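Local coordinates for protein 3'-5' exonuclease crn-4 (Caenorhabditis elegans, PDB 5DK5) that degrades RNA and DNA as a metal-dependent 3'-5' exonuclease of the DEDDh family and takes part in apoptotic DNA degradation, at residues B[72-76]-B[77-81]; B[82-86]-B[87-91]; B[147-151]-B[152-156]; B[285-289]-B[290-294]; B[297-300]-B[301-304]. All coordinates share one frame; numbering follows the deposited sequence.

Contact 1 of 5, residues B[72-76]-B[77-81]; sequences RTLTK and NCVDF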
# COMPACT_ATOMS: atom_id res chain seq x y z
N ARG B 72 3.43 1.95 3.65
CA ARG B 72 3.35 2.24 5.07
C ARG B 72 1.94 2.06 5.64
O ARG B 72 1.77 2.01 6.86
CB ARG B 72 3.84 3.66 5.33
CG ARG B 72 5.26 3.89 4.84
CD ARG B 72 5.73 5.31 5.01
NE ARG B 72 6.83 5.59 4.09
CZ ARG B 72 7.51 6.72 4.06
NH1 ARG B 72 7.23 7.71 4.90
NH2 ARG B 72 8.49 6.87 3.18
N THR B 73 0.96 1.95 4.76
CA THR B 73 -0.41 1.65 5.16
C THR B 73 -0.76 0.21 4.80
O THR B 73 -0.78 -0.15 3.63
CB THR B 73 -1.44 2.59 4.48
OG1 THR B 73 -1.00 3.95 4.57
CG2 THR B 73 -2.80 2.44 5.14
N LEU B 74 -1.02 -0.61 5.82
CA LEU B 74 -1.43 -1.99 5.58
C LEU B 74 -2.77 -2.02 4.85
O LEU B 74 -3.71 -1.33 5.23
CB LEU B 74 -1.53 -2.76 6.89
CG LEU B 74 -0.27 -2.87 7.76
CD1 LEU B 74 -0.54 -3.80 8.93
CD2 LEU B 74 0.92 -3.35 6.95
N THR B 75 -2.85 -2.84 3.81
CA THR B 75 -4.12 -3.05 3.12
C THR B 75 -5.06 -3.78 4.07
O THR B 75 -4.62 -4.39 5.04
CB THR B 75 -3.95 -3.86 1.83
OG1 THR B 75 -3.55 -5.20 2.15
CG2 THR B 75 -2.92 -3.22 0.92
N LYS B 76 -6.35 -3.71 3.79
CA LYS B 76 -7.34 -4.33 4.66
C LYS B 76 -7.16 -5.84 4.70
O LYS B 76 -7.28 -6.46 5.76
CB LYS B 76 -8.76 -3.98 4.19
CG LYS B 76 -9.87 -4.55 5.05
CD LYS B 76 -9.84 -4.01 6.47
CE LYS B 76 -10.90 -4.66 7.34
NZ LYS B 76 -12.27 -4.47 6.79
N ASN B 77 -6.86 -6.44 3.55
CA ASN B 77 -6.69 -7.89 3.47
C ASN B 77 -5.41 -8.34 4.16
O ASN B 77 -5.32 -9.46 4.66
CB ASN B 77 -6.71 -8.36 2.01
CG ASN B 77 -5.61 -7.74 1.17
OD1 ASN B 77 -4.52 -8.31 1.04
ND2 ASN B 77 -5.88 -6.58 0.59
N CYS B 78 -4.41 -7.46 4.21
CA CYS B 78 -3.19 -7.74 4.94
C CYS B 78 -3.47 -7.79 6.44
O CYS B 78 -3.02 -8.70 7.14
CB CYS B 78 -2.11 -6.70 4.64
SG CYS B 78 -0.62 -6.85 5.67
N VAL B 79 -4.21 -6.80 6.93
CA VAL B 79 -4.60 -6.76 8.34
C VAL B 79 -5.42 -7.98 8.73
O VAL B 79 -5.20 -8.57 9.78
CB VAL B 79 -5.40 -5.48 8.66
CG1 VAL B 79 -5.97 -5.53 10.07
CG2 VAL B 79 -4.53 -4.25 8.48
N ASP B 80 -6.38 -8.34 7.88
CA ASP B 80 -7.25 -9.48 8.15
C ASP B 80 -6.46 -10.79 8.19
O ASP B 80 -6.81 -11.70 8.93
CB ASP B 80 -8.35 -9.57 7.09
CG ASP B 80 -9.36 -8.44 7.18
OD1 ASP B 80 -9.43 -7.78 8.24
OD2 ASP B 80 -10.09 -8.21 6.19
N PHE B 81 -5.41 -10.87 7.38
CA PHE B 81 -4.62 -12.09 7.28
C PHE B 81 -3.58 -12.21 8.39
O PHE B 81 -3.39 -13.29 8.95
CB PHE B 81 -3.93 -12.15 5.91
CG PHE B 81 -3.05 -13.35 5.74
CD1 PHE B 81 -3.60 -14.61 5.55
CD2 PHE B 81 -1.67 -13.22 5.76
CE1 PHE B 81 -2.79 -15.72 5.39
CE2 PHE B 81 -0.86 -14.33 5.60
CZ PHE B 81 -1.42 -15.58 5.42
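Thr75 O receives Val79 N at 3.1 Å and Lys76 O receives Asp80 N at 3.0 Å, two i to i+4 bonds that open the helix 76-82 directly after an extended approach. The hydroxyl of Thr75 caps this end: OG1 accepts Cys78 N over 3.2 Å with an N-H...O angle of 144°. A chi1 of 67° sets OG1 between the backbone N and the carbonyl carbon of Thr75, turned toward the first helical turn; the same oxygen is hydrogen-bonded to Ser30 O. Asn77 ND2 lies near OG1 at an angle too poor for a bond, while its OD1 accepts from Ala32 N. One residue earlier, Leu74 folds over the side of the turn. Its CB lies 3.7 Å from Val79 CG2, the two side chains crossing at about a right angle, while the CD2 branch meets Cys78 SG at 4.0 Å. On the outer side, Lys76 bends so that CE runs 3.6 Å from Asp80 OD1; the charges stay farther apart, with NZ 4.4 Å from OD2, too long for a salt bridge. Leu74 packed on Val79 around the threonine N-cap is a hydrophobic staple at the start of helix 76-82, here in the exonuclease domain.

Contact 2 of 5, residues B[82-86]-B[87-91]; sequences TGIPQ and RSIDT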
# COMPACT_ATOMS: atom_id res chain seq x y z
N THR B 82 -2.89 -11.11 8.69
CA THR B 82 -1.81 -11.12 9.67
C THR B 82 -2.31 -10.86 11.09
O THR B 82 -1.65 -11.23 12.06
CB THR B 82 -0.75 -10.07 9.33
OG1 THR B 82 -1.32 -8.76 9.42
CG2 THR B 82 -0.20 -10.29 7.91
N GLY B 83 -3.46 -10.21 11.20
CA GLY B 83 -4.00 -9.82 12.50
C GLY B 83 -3.29 -8.62 13.09
O GLY B 83 -3.50 -8.27 14.25
N ILE B 84 -2.44 -7.97 12.29
CA ILE B 84 -1.66 -6.83 12.76
C ILE B 84 -2.43 -5.53 12.53
O ILE B 84 -2.83 -5.24 11.40
CB ILE B 84 -0.30 -6.75 12.06
CG1 ILE B 84 0.49 -8.05 12.29
CG2 ILE B 84 0.50 -5.56 12.56
CD1 ILE B 84 1.77 -8.15 11.49
N PRO B 85 -2.66 -4.74 13.60
CA PRO B 85 -3.32 -3.45 13.42
C PRO B 85 -2.34 -2.37 12.95
O PRO B 85 -1.14 -2.47 13.21
CB PRO B 85 -3.87 -3.13 14.81
CG PRO B 85 -2.91 -3.79 15.73
CD PRO B 85 -2.44 -5.04 15.03
N GLN B 86 -2.86 -1.35 12.27
CA GLN B 86 -2.03 -0.28 11.74
C GLN B 86 -1.23 0.43 12.83
O GLN B 86 -0.07 0.78 12.63
CB GLN B 86 -2.90 0.74 11.00
CG GLN B 86 -2.12 1.84 10.30
CD GLN B 86 -1.23 1.30 9.20
OE1 GLN B 86 -1.64 0.46 8.40
NE2 GLN B 86 0.01 1.77 9.17
N ARG B 87 -1.86 0.62 13.98
CA ARG B 87 -1.23 1.35 15.08
C ARG B 87 0.06 0.66 15.54
O ARG B 87 0.99 1.31 16.01
CB ARG B 87 -2.20 1.49 16.25
CG ARG B 87 -2.69 0.17 16.83
CD ARG B 87 -3.75 0.39 17.90
NE ARG B 87 -4.22 -0.87 18.48
CZ ARG B 87 -3.63 -1.49 19.50
NH1 ARG B 87 -2.54 -0.99 20.07
NH2 ARG B 87 -4.13 -2.63 19.95
N SER B 88 0.11 -0.66 15.40
CA SER B 88 1.24 -1.43 15.90
C SER B 88 2.50 -1.21 15.06
O SER B 88 3.61 -1.25 15.60
CB SER B 88 0.90 -2.92 15.96
OG SER B 88 0.05 -3.21 17.05
N ILE B 89 2.34 -1.00 13.76
CA ILE B 89 3.50 -0.78 12.89
C ILE B 89 3.87 0.70 12.81
O ILE B 89 5.01 1.04 12.52
CB ILE B 89 3.27 -1.34 11.46
CG1 ILE B 89 2.13 -0.60 10.74
CG2 ILE B 89 2.97 -2.83 11.52
CD1 ILE B 89 2.19 -0.78 9.24
N ASP B 90 2.91 1.57 13.08
CA ASP B 90 3.17 3.01 13.09
C ASP B 90 4.12 3.38 14.23
O ASP B 90 4.84 4.37 14.15
CB ASP B 90 1.87 3.81 13.22
CG ASP B 90 1.09 3.90 11.91
OD1 ASP B 90 1.59 3.43 10.87
OD2 ASP B 90 -0.03 4.45 11.94
N THR B 91 4.10 2.58 15.30
CA THR B 91 4.95 2.83 16.46
C THR B 91 6.16 1.90 16.51
O THR B 91 6.88 1.87 17.51
CB THR B 91 4.15 2.67 17.77
OG1 THR B 91 3.55 1.36 17.81
CG2 THR B 91 3.06 3.72 17.86
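The guanidinium of Arg87 has Pro85 CG over one face, and the amide of Gln86 directs NE2 to the carboxylate of Asp90. That last bond is 2.9 Å from NE2 to Asp90 OD1 and lies close to the amide plane of Gln86, but it meets the oxygen from above the carboxylate plane, the two flat groups being turned 50° apart. Gln86 gets there with CG anti to the backbone N (chi1 -175°) and a bend at chi2, which folds the chain back along the first turn. Its NE2 also passes 3.4 Å from Ile89 CD1, so the amide rests against an apolar branch.

Backbone bonds define the turn underneath. Ser88 N reaches Pro85 O at 3.1 Å, and Asp90 N reaches Gln86 O at 3.1 Å; a weak bond from Ile89 N shares Gln86 O. Pro85 CG lies 3.3 Å from Ser88 OG, so the proline ring packs beside this hydroxyl. On the inner side, Ile84 CG2 meets Ile89 CG2 at 3.8 Å. Before this, Thr82 OG1 accepts from Ile84 N over 3.2 Å in an ST turn around Gly83, whose positive phi ends the preceding helix.

The amide of Gln86 is further fixed by Arg72 O and Leu74 N, and Asp90 OD2 bonds His300 of the second subunit. The segments thus join helix 76-82 to the weakly bonded helix 86-90, with Ile84 set against strand 41-50 and both Ile84 and Ser88 touching Tyr65 of strand 55-65.

Contact 3 of 5, residues B[147-151]-B[152-156]; sequences QYINL and YKIFT. With IPA (isopropyl alcohol), chain L.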
# COMPACT_ATOMS: atom_id res chain seq x y z
N GLN B 147 20.96 -21.69 5.76
CA GLN B 147 20.68 -23.08 6.05
C GLN B 147 19.56 -23.13 7.09
O GLN B 147 19.56 -22.34 8.03
CB GLN B 147 21.93 -23.82 6.56
CG GLN B 147 22.50 -23.28 7.88
CD GLN B 147 23.51 -24.23 8.50
OE1 GLN B 147 23.52 -24.42 9.72
NE2 GLN B 147 24.35 -24.83 7.68
N TYR B 148 18.61 -24.03 6.89
CA TYR B 148 17.46 -24.09 7.79
C TYR B 148 16.68 -25.38 7.62
O TYR B 148 17.01 -26.22 6.78
CB TYR B 148 16.53 -22.89 7.54
CG TYR B 148 15.99 -22.83 6.13
CD1 TYR B 148 16.67 -22.15 5.13
CD2 TYR B 148 14.78 -23.44 5.81
CE1 TYR B 148 16.17 -22.09 3.84
CE2 TYR B 148 14.28 -23.38 4.53
CZ TYR B 148 14.97 -22.71 3.55
OH TYR B 148 14.48 -22.64 2.27
N ILE B 149 15.65 -25.53 8.44
CA ILE B 149 14.82 -26.73 8.45
C ILE B 149 13.42 -26.43 7.92
O ILE B 149 12.64 -25.74 8.57
CB ILE B 149 14.71 -27.32 9.87
CG1 ILE B 149 16.12 -27.59 10.42
CG2 ILE B 149 13.86 -28.60 9.85
CD1 ILE B 149 16.16 -28.24 11.79
N ASN B 150 13.13 -26.94 6.73
CA ASN B 150 11.78 -26.88 6.18
C ASN B 150 10.96 -28.01 6.79
O ASN B 150 11.08 -29.17 6.38
CB ASN B 150 11.82 -26.98 4.66
CG ASN B 150 10.47 -26.71 4.02
OD1 ASN B 150 9.42 -26.97 4.60
ND2 ASN B 150 10.49 -26.18 2.80
N LEU B 151 10.13 -27.68 7.77
CA LEU B 151 9.42 -28.69 8.54
C LEU B 151 8.38 -29.43 7.70
O LEU B 151 8.11 -30.60 7.94
CB LEU B 151 8.74 -28.06 9.76
CG LEU B 151 8.26 -29.04 10.83
CD1 LEU B 151 9.44 -29.73 11.49
CD2 LEU B 151 7.41 -28.33 11.86
N TYR B 152 7.81 -28.74 6.71
CA TYR B 152 6.79 -29.34 5.86
C TYR B 152 7.41 -30.39 4.95
O TYR B 152 6.76 -31.37 4.58
CB TYR B 152 6.08 -28.28 5.03
CG TYR B 152 4.93 -28.83 4.22
CD1 TYR B 152 3.70 -29.07 4.82
CD2 TYR B 152 5.07 -29.10 2.87
CE1 TYR B 152 2.64 -29.57 4.09
CE2 TYR B 152 4.01 -29.61 2.13
CZ TYR B 152 2.80 -29.84 2.75
OH TYR B 152 1.74 -30.34 2.02
N LYS B 153 8.67 -30.18 4.59
CA LYS B 153 9.39 -31.13 3.76
C LYS B 153 9.63 -32.42 4.53
O LYS B 153 9.56 -33.51 3.96
CB LYS B 153 10.72 -30.53 3.30
CG LYS B 153 11.53 -31.43 2.40
CD LYS B 153 12.82 -30.75 1.99
CE LYS B 153 13.69 -31.67 1.15
NZ LYS B 153 14.99 -31.02 0.85
N ILE B 154 9.93 -32.30 5.82
CA ILE B 154 10.10 -33.47 6.67
C ILE B 154 8.75 -34.15 6.86
O ILE B 154 8.66 -35.38 6.88
CB ILE B 154 10.69 -33.09 8.04
CG1 ILE B 154 12.01 -32.33 7.85
CG2 ILE B 154 10.90 -34.33 8.91
CD1 ILE B 154 12.62 -31.82 9.13
N PHE B 155 7.71 -33.34 7.01
CA PHE B 155 6.35 -33.84 7.16
C PHE B 155 5.94 -34.67 5.95
O PHE B 155 5.21 -35.65 6.08
CB PHE B 155 5.39 -32.67 7.35
CG PHE B 155 3.94 -33.06 7.29
CD1 PHE B 155 3.36 -33.81 8.30
CD2 PHE B 155 3.15 -32.65 6.23
CE1 PHE B 155 2.03 -34.16 8.24
CE2 PHE B 155 1.82 -32.99 6.16
CZ PHE B 155 1.25 -33.75 7.17
N THR B 156 6.41 -34.28 4.77
CA THR B 156 6.16 -35.03 3.55
C THR B 156 6.78 -36.43 3.65
O THR B 156 6.14 -37.42 3.32
CB THR B 156 6.73 -34.31 2.31
OG1 THR B 156 5.99 -33.10 2.09
CG2 THR B 156 6.63 -35.19 1.06
C1 IPA L . 7.10 -27.15 0.69
C2 IPA L . 7.01 -25.68 1.04
C3 IPA L . 5.89 -25.04 0.24
O2 IPA L . 8.22 -25.06 0.71
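Asn150 and the backbone of Tyr152 and Lys153 meet at a strand-to-helix junction of the RNase H-like exonuclease fold: strand 147-150 runs without a loop into helix 151-161, and Asn150 is the N-cap. The N-to-C directions of the short segments 147-150 and 152-156 differ by 48°. Among polar contacts, Asn150 OD1 accepts Lys153 N at 3.3 Å, from above the amide plane, and more weakly Tyr152 N. With CG anti to the backbone N (chi1 -171°), the carboxamide lies against the opening turn, its other end serving outside partners: ND2 bonds Glu216 OE2 and, at 3.3 Å, O2 of a bound isopropyl alcohol. An alanine here would remove OD1 and ND2, which would probably leave Lys153 N without its side-chain cap and Glu216 without this amide donor. Backbone bonds continue the helix, Leu151 O taking Phe155 N at 2.9 Å, while Asn150 O receives Ile154 N and Lys153 N only weakly.

Apolar packing lies on the inner side, where Ile149 CG2 and Ile154 CD1 approach to 3.5 Å, their side chains crossing at a slant. Leu151 CD1 is a looser neighbour of Ile154 CD1; Leu151 packs on helix 191-207 and Ile149 on strand 116-120. Farther along, Thr156 OG1 and Thr156 N bond Tyr152 O from opposite faces of its carbonyl plane, and isopropyl alcohol C1 sits 3.6 Å from Tyr152 CD2.

Contact 4 of 5, residues B[285-289]-B[290-294]; sequences QQTPH and DLYKN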
# COMPACT_ATOMS: atom_id res chain seq x y z
N GLN B 285 24.53 -13.92 -9.44
CA GLN B 285 25.39 -14.67 -10.35
C GLN B 285 24.68 -15.11 -11.63
O GLN B 285 25.32 -15.50 -12.61
CB GLN B 285 25.96 -15.90 -9.64
CG GLN B 285 26.83 -15.57 -8.44
CD GLN B 285 28.05 -14.75 -8.82
OE1 GLN B 285 28.80 -15.12 -9.73
NE2 GLN B 285 28.25 -13.63 -8.14
N GLN B 286 23.35 -15.04 -11.62
CA GLN B 286 22.54 -15.43 -12.76
C GLN B 286 21.41 -14.42 -13.01
O GLN B 286 20.24 -14.79 -13.03
CB GLN B 286 21.95 -16.83 -12.54
CG GLN B 286 23.01 -17.90 -12.36
CD GLN B 286 22.42 -19.26 -12.07
OE1 GLN B 286 21.90 -19.51 -10.98
NE2 GLN B 286 22.50 -20.16 -13.05
N THR B 287 21.78 -13.16 -13.19
CA THR B 287 20.80 -12.09 -13.38
C THR B 287 19.88 -12.40 -14.57
O THR B 287 20.36 -12.59 -15.69
CB THR B 287 21.49 -10.73 -13.62
OG1 THR B 287 22.42 -10.47 -12.57
CG2 THR B 287 20.46 -9.61 -13.69
N PRO B 288 18.56 -12.45 -14.33
CA PRO B 288 17.63 -12.76 -15.42
C PRO B 288 17.36 -11.54 -16.31
O PRO B 288 16.31 -10.91 -16.18
CB PRO B 288 16.37 -13.21 -14.68
CG PRO B 288 16.39 -12.41 -13.43
CD PRO B 288 17.85 -12.26 -13.05
N HIS B 289 18.30 -11.23 -17.19
CA HIS B 289 18.17 -10.07 -18.07
C HIS B 289 16.96 -10.20 -18.99
O HIS B 289 16.34 -9.20 -19.35
CB HIS B 289 19.44 -9.90 -18.90
CG HIS B 289 20.67 -9.65 -18.08
ND1 HIS B 289 20.85 -8.50 -17.34
CD2 HIS B 289 21.78 -10.41 -17.88
CE1 HIS B 289 22.02 -8.56 -16.72
NE2 HIS B 289 22.60 -9.71 -17.03
N ASP B 290 16.64 -11.44 -19.36
CA ASP B 290 15.51 -11.71 -20.25
C ASP B 290 14.19 -11.21 -19.68
O ASP B 290 13.25 -10.92 -20.43
CB ASP B 290 15.42 -13.21 -20.53
CG ASP B 290 15.39 -14.04 -19.26
OD1 ASP B 290 16.47 -14.26 -18.67
OD2 ASP B 290 14.29 -14.47 -18.85
N LEU B 291 14.11 -11.12 -18.36
CA LEU B 291 12.89 -10.66 -17.69
C LEU B 291 12.86 -9.14 -17.52
O LEU B 291 11.83 -8.57 -17.16
CB LEU B 291 12.76 -11.33 -16.32
CG LEU B 291 12.61 -12.86 -16.30
CD1 LEU B 291 12.62 -13.36 -14.87
CD2 LEU B 291 11.34 -13.29 -17.01
N TYR B 292 13.99 -8.49 -17.79
CA TYR B 292 14.18 -7.08 -17.49
C TYR B 292 14.31 -6.19 -18.73
O TYR B 292 14.80 -5.06 -18.63
CB TYR B 292 15.44 -6.91 -16.62
CG TYR B 292 15.37 -7.54 -15.24
CD1 TYR B 292 14.15 -7.83 -14.64
CD2 TYR B 292 16.53 -7.85 -14.54
CE1 TYR B 292 14.09 -8.40 -13.39
CE2 TYR B 292 16.47 -8.42 -13.29
CZ TYR B 292 15.25 -8.70 -12.72
OH TYR B 292 15.20 -9.27 -11.47
N LYS B 293 13.86 -6.68 -19.88
CA LYS B 293 14.06 -5.96 -21.14
C LYS B 293 12.77 -5.40 -21.74
O LYS B 293 12.81 -4.61 -22.69
CB LYS B 293 14.73 -6.89 -22.16
CG LYS B 293 13.96 -8.15 -22.49
CD LYS B 293 14.74 -9.01 -23.47
CE LYS B 293 13.99 -10.29 -23.81
NZ LYS B 293 14.78 -11.15 -24.74
N ASN B 294 11.62 -5.79 -21.19
CA ASN B 294 10.33 -5.27 -21.64
C ASN B 294 9.80 -4.23 -20.67
O ASN B 294 9.31 -4.57 -19.59
CB ASN B 294 9.32 -6.40 -21.81
CG ASN B 294 7.97 -5.90 -22.30
OD1 ASN B 294 7.86 -4.81 -22.85
ND2 ASN B 294 6.93 -6.71 -22.11
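With chi1 of -65° placing CG beside its backbone N, Tyr292 turns its ring back over Pro288, and Leu291, in a similar first torsion of -63°, brings CD1 to 3.8 Å from Pro288 CB. The carbonyl oxygen Pro288 O lies over one face of the Tyr292 ring, displaced toward the rim and 3.5 Å from CD2. Farther out along the ring, Tyr292 CZ is 3.9 Å from Pro288 CG, while Thr287 CG2 comes in at the ring edge. The same methyl lies over one face of the His289 imidazole, toward its rim. An inverse gamma turn centred on Pro288 leads into a short 3-10 turn held by two i to i+3 backbone bonds, Leu291 N to Pro288 O at 3.1 Å and Tyr292 N to His289 O at 2.9 Å. A serine in place of Tyr292 would remove the ring that packs on Pro288 CG and would probably leave Tyr308 without its stacking partner. Pro288 and Leu291 also lean on Arg248 of helix 239-249. The hydrogen bonds across the contact are backbone only, so its side chains contribute by packing; Pro288 O serves both, accepting Leu291 N while lying over the tyrosine ring.

Contact 5 of 5, residues B[297-300]-B[301-304]; sequences DPIH and FAKI
Ile299 and the start of helix 300-305 meet first through the backbone. Ile299 O accepts Lys303 N at 2.9 Å and more weakly Ala302 N. His300 O takes Ile304 N at 2.9 Å with an N-H...O angle of 161°. The bonds to Lys303 N and Ile304 N are successive i to i+4 bonds of the first turn, with Ile299 at the N-cap position. Its side chain can offer no hydrogen bond there; instead, Asp36 accepts the amides of His300 and Phe301 through its two carboxylate oxygens.

Apolar contacts gather about one branch of Ile299. CG2, anti to the backbone N, lies 3.3 Å from Phe301 CE2 and 3.7 Å from Ala302 CB. The phenylalanine runs side by side with Ile299, its chi1 of 82° turning the ring back beside Ile299; that ring also makes an edge-to-face contact with Phe246 of helix 239-249. Farther along, Ile304 CD1 sits 3.9 Å from His300 CE1.

The polar partners of the histidine ring belong to the second subunit: NE2 is bonded to Thr73 and ND1 to Asp90 of that chain. Within the same chain, Lys303 NZ forms a salt bridge with Tyr308 OXT. A helix start capped from a distant loop and presenting a histidine across the interface fits the C-terminal region through which this enzyme forms its homodimer.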
# COMPACT_ATOMS: atom_id res chain seq x y z
N ASP B 297 5.97 -4.05 -19.60
CA ASP B 297 5.50 -4.94 -18.54
C ASP B 297 6.62 -5.17 -17.52
O ASP B 297 7.17 -6.26 -17.42
CB ASP B 297 5.05 -6.28 -19.14
CG ASP B 297 4.36 -7.17 -18.12
OD1 ASP B 297 3.74 -6.64 -17.17
OD2 ASP B 297 4.44 -8.41 -18.26
N PRO B 298 6.96 -4.12 -16.75
CA PRO B 298 8.07 -4.22 -15.79
C PRO B 298 7.71 -5.02 -14.54
O PRO B 298 6.55 -5.03 -14.13
CB PRO B 298 8.34 -2.75 -15.42
CG PRO B 298 7.48 -1.92 -16.32
CD PRO B 298 6.35 -2.78 -16.73
N ILE B 299 8.71 -5.67 -13.95
CA ILE B 299 8.54 -6.36 -12.68
C ILE B 299 8.70 -5.34 -11.55
O ILE B 299 9.82 -4.95 -11.21
CB ILE B 299 9.56 -7.50 -12.49
CG1 ILE B 299 9.61 -8.39 -13.73
CG2 ILE B 299 9.22 -8.32 -11.25
CD1 ILE B 299 8.33 -9.13 -14.04
N HIS B 300 7.58 -4.92 -10.97
CA HIS B 300 7.59 -3.84 -9.99
C HIS B 300 8.48 -4.14 -8.78
O HIS B 300 9.29 -3.31 -8.38
CB HIS B 300 6.17 -3.53 -9.52
CG HIS B 300 6.10 -2.63 -8.33
ND1 HIS B 300 6.55 -1.33 -8.35
CD2 HIS B 300 5.64 -2.84 -7.07
CE1 HIS B 300 6.37 -0.77 -7.17
NE2 HIS B 300 5.82 -1.67 -6.37
N PHE B 301 8.32 -5.33 -8.20
CA PHE B 301 9.03 -5.66 -6.96
C PHE B 301 10.53 -5.78 -7.20
O PHE B 301 11.33 -5.55 -6.30
CB PHE B 301 8.48 -6.95 -6.34
CG PHE B 301 9.03 -8.21 -6.95
CD1 PHE B 301 10.24 -8.75 -6.52
CD2 PHE B 301 8.33 -8.88 -7.94
CE1 PHE B 301 10.74 -9.91 -7.07
CE2 PHE B 301 8.83 -10.05 -8.49
CZ PHE B 301 10.03 -10.56 -8.06
N ALA B 302 10.91 -6.14 -8.42
CA ALA B 302 12.32 -6.20 -8.79
C ALA B 302 12.86 -4.79 -8.99
O ALA B 302 13.96 -4.47 -8.54
CB ALA B 302 12.51 -7.03 -10.05
N LYS B 303 12.07 -3.96 -9.65
CA LYS B 303 12.47 -2.60 -9.97
C LYS B 303 12.68 -1.75 -8.72
O LYS B 303 13.67 -1.03 -8.61
CB LYS B 303 11.42 -1.93 -10.87
CG LYS B 303 11.94 -0.76 -11.68
CD LYS B 303 12.84 -1.22 -12.81
CE LYS B 303 13.18 -0.09 -13.76
NZ LYS B 303 13.99 -0.56 -14.91
N ILE B 304 11.75 -1.85 -7.78
CA ILE B 304 11.78 -1.01 -6.59
C ILE B 304 12.84 -1.46 -5.59
O ILE B 304 13.33 -0.67 -4.79
CB ILE B 304 10.39 -0.96 -5.90
CG1 ILE B 304 10.29 0.26 -4.99
CG2 ILE B 304 10.12 -2.26 -5.13
CD1 ILE B 304 8.89 0.53 -4.48

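Overall arrangement
Each contact closes one local turn, and the five follow in series, none nested or crossing. Contacts 1 and 2 come first, in the connection after strand 55-65; they touch, so that helix 86-90 is tied to the loop leading into helix 76-82. Contact 3 lies on the opposite side of the chain's centre, about 29 Å from contact 1 between centres, where strand 147-150 passes into its helix. Contacts 4 and 5 belong to the C-terminal region and also touch, Tyr292 packing on Ala302. The dimer joins the C-terminal region to the exonuclease domain of the partner: His300 of contact 5 meets contacts 1 and 2 of the second subunit.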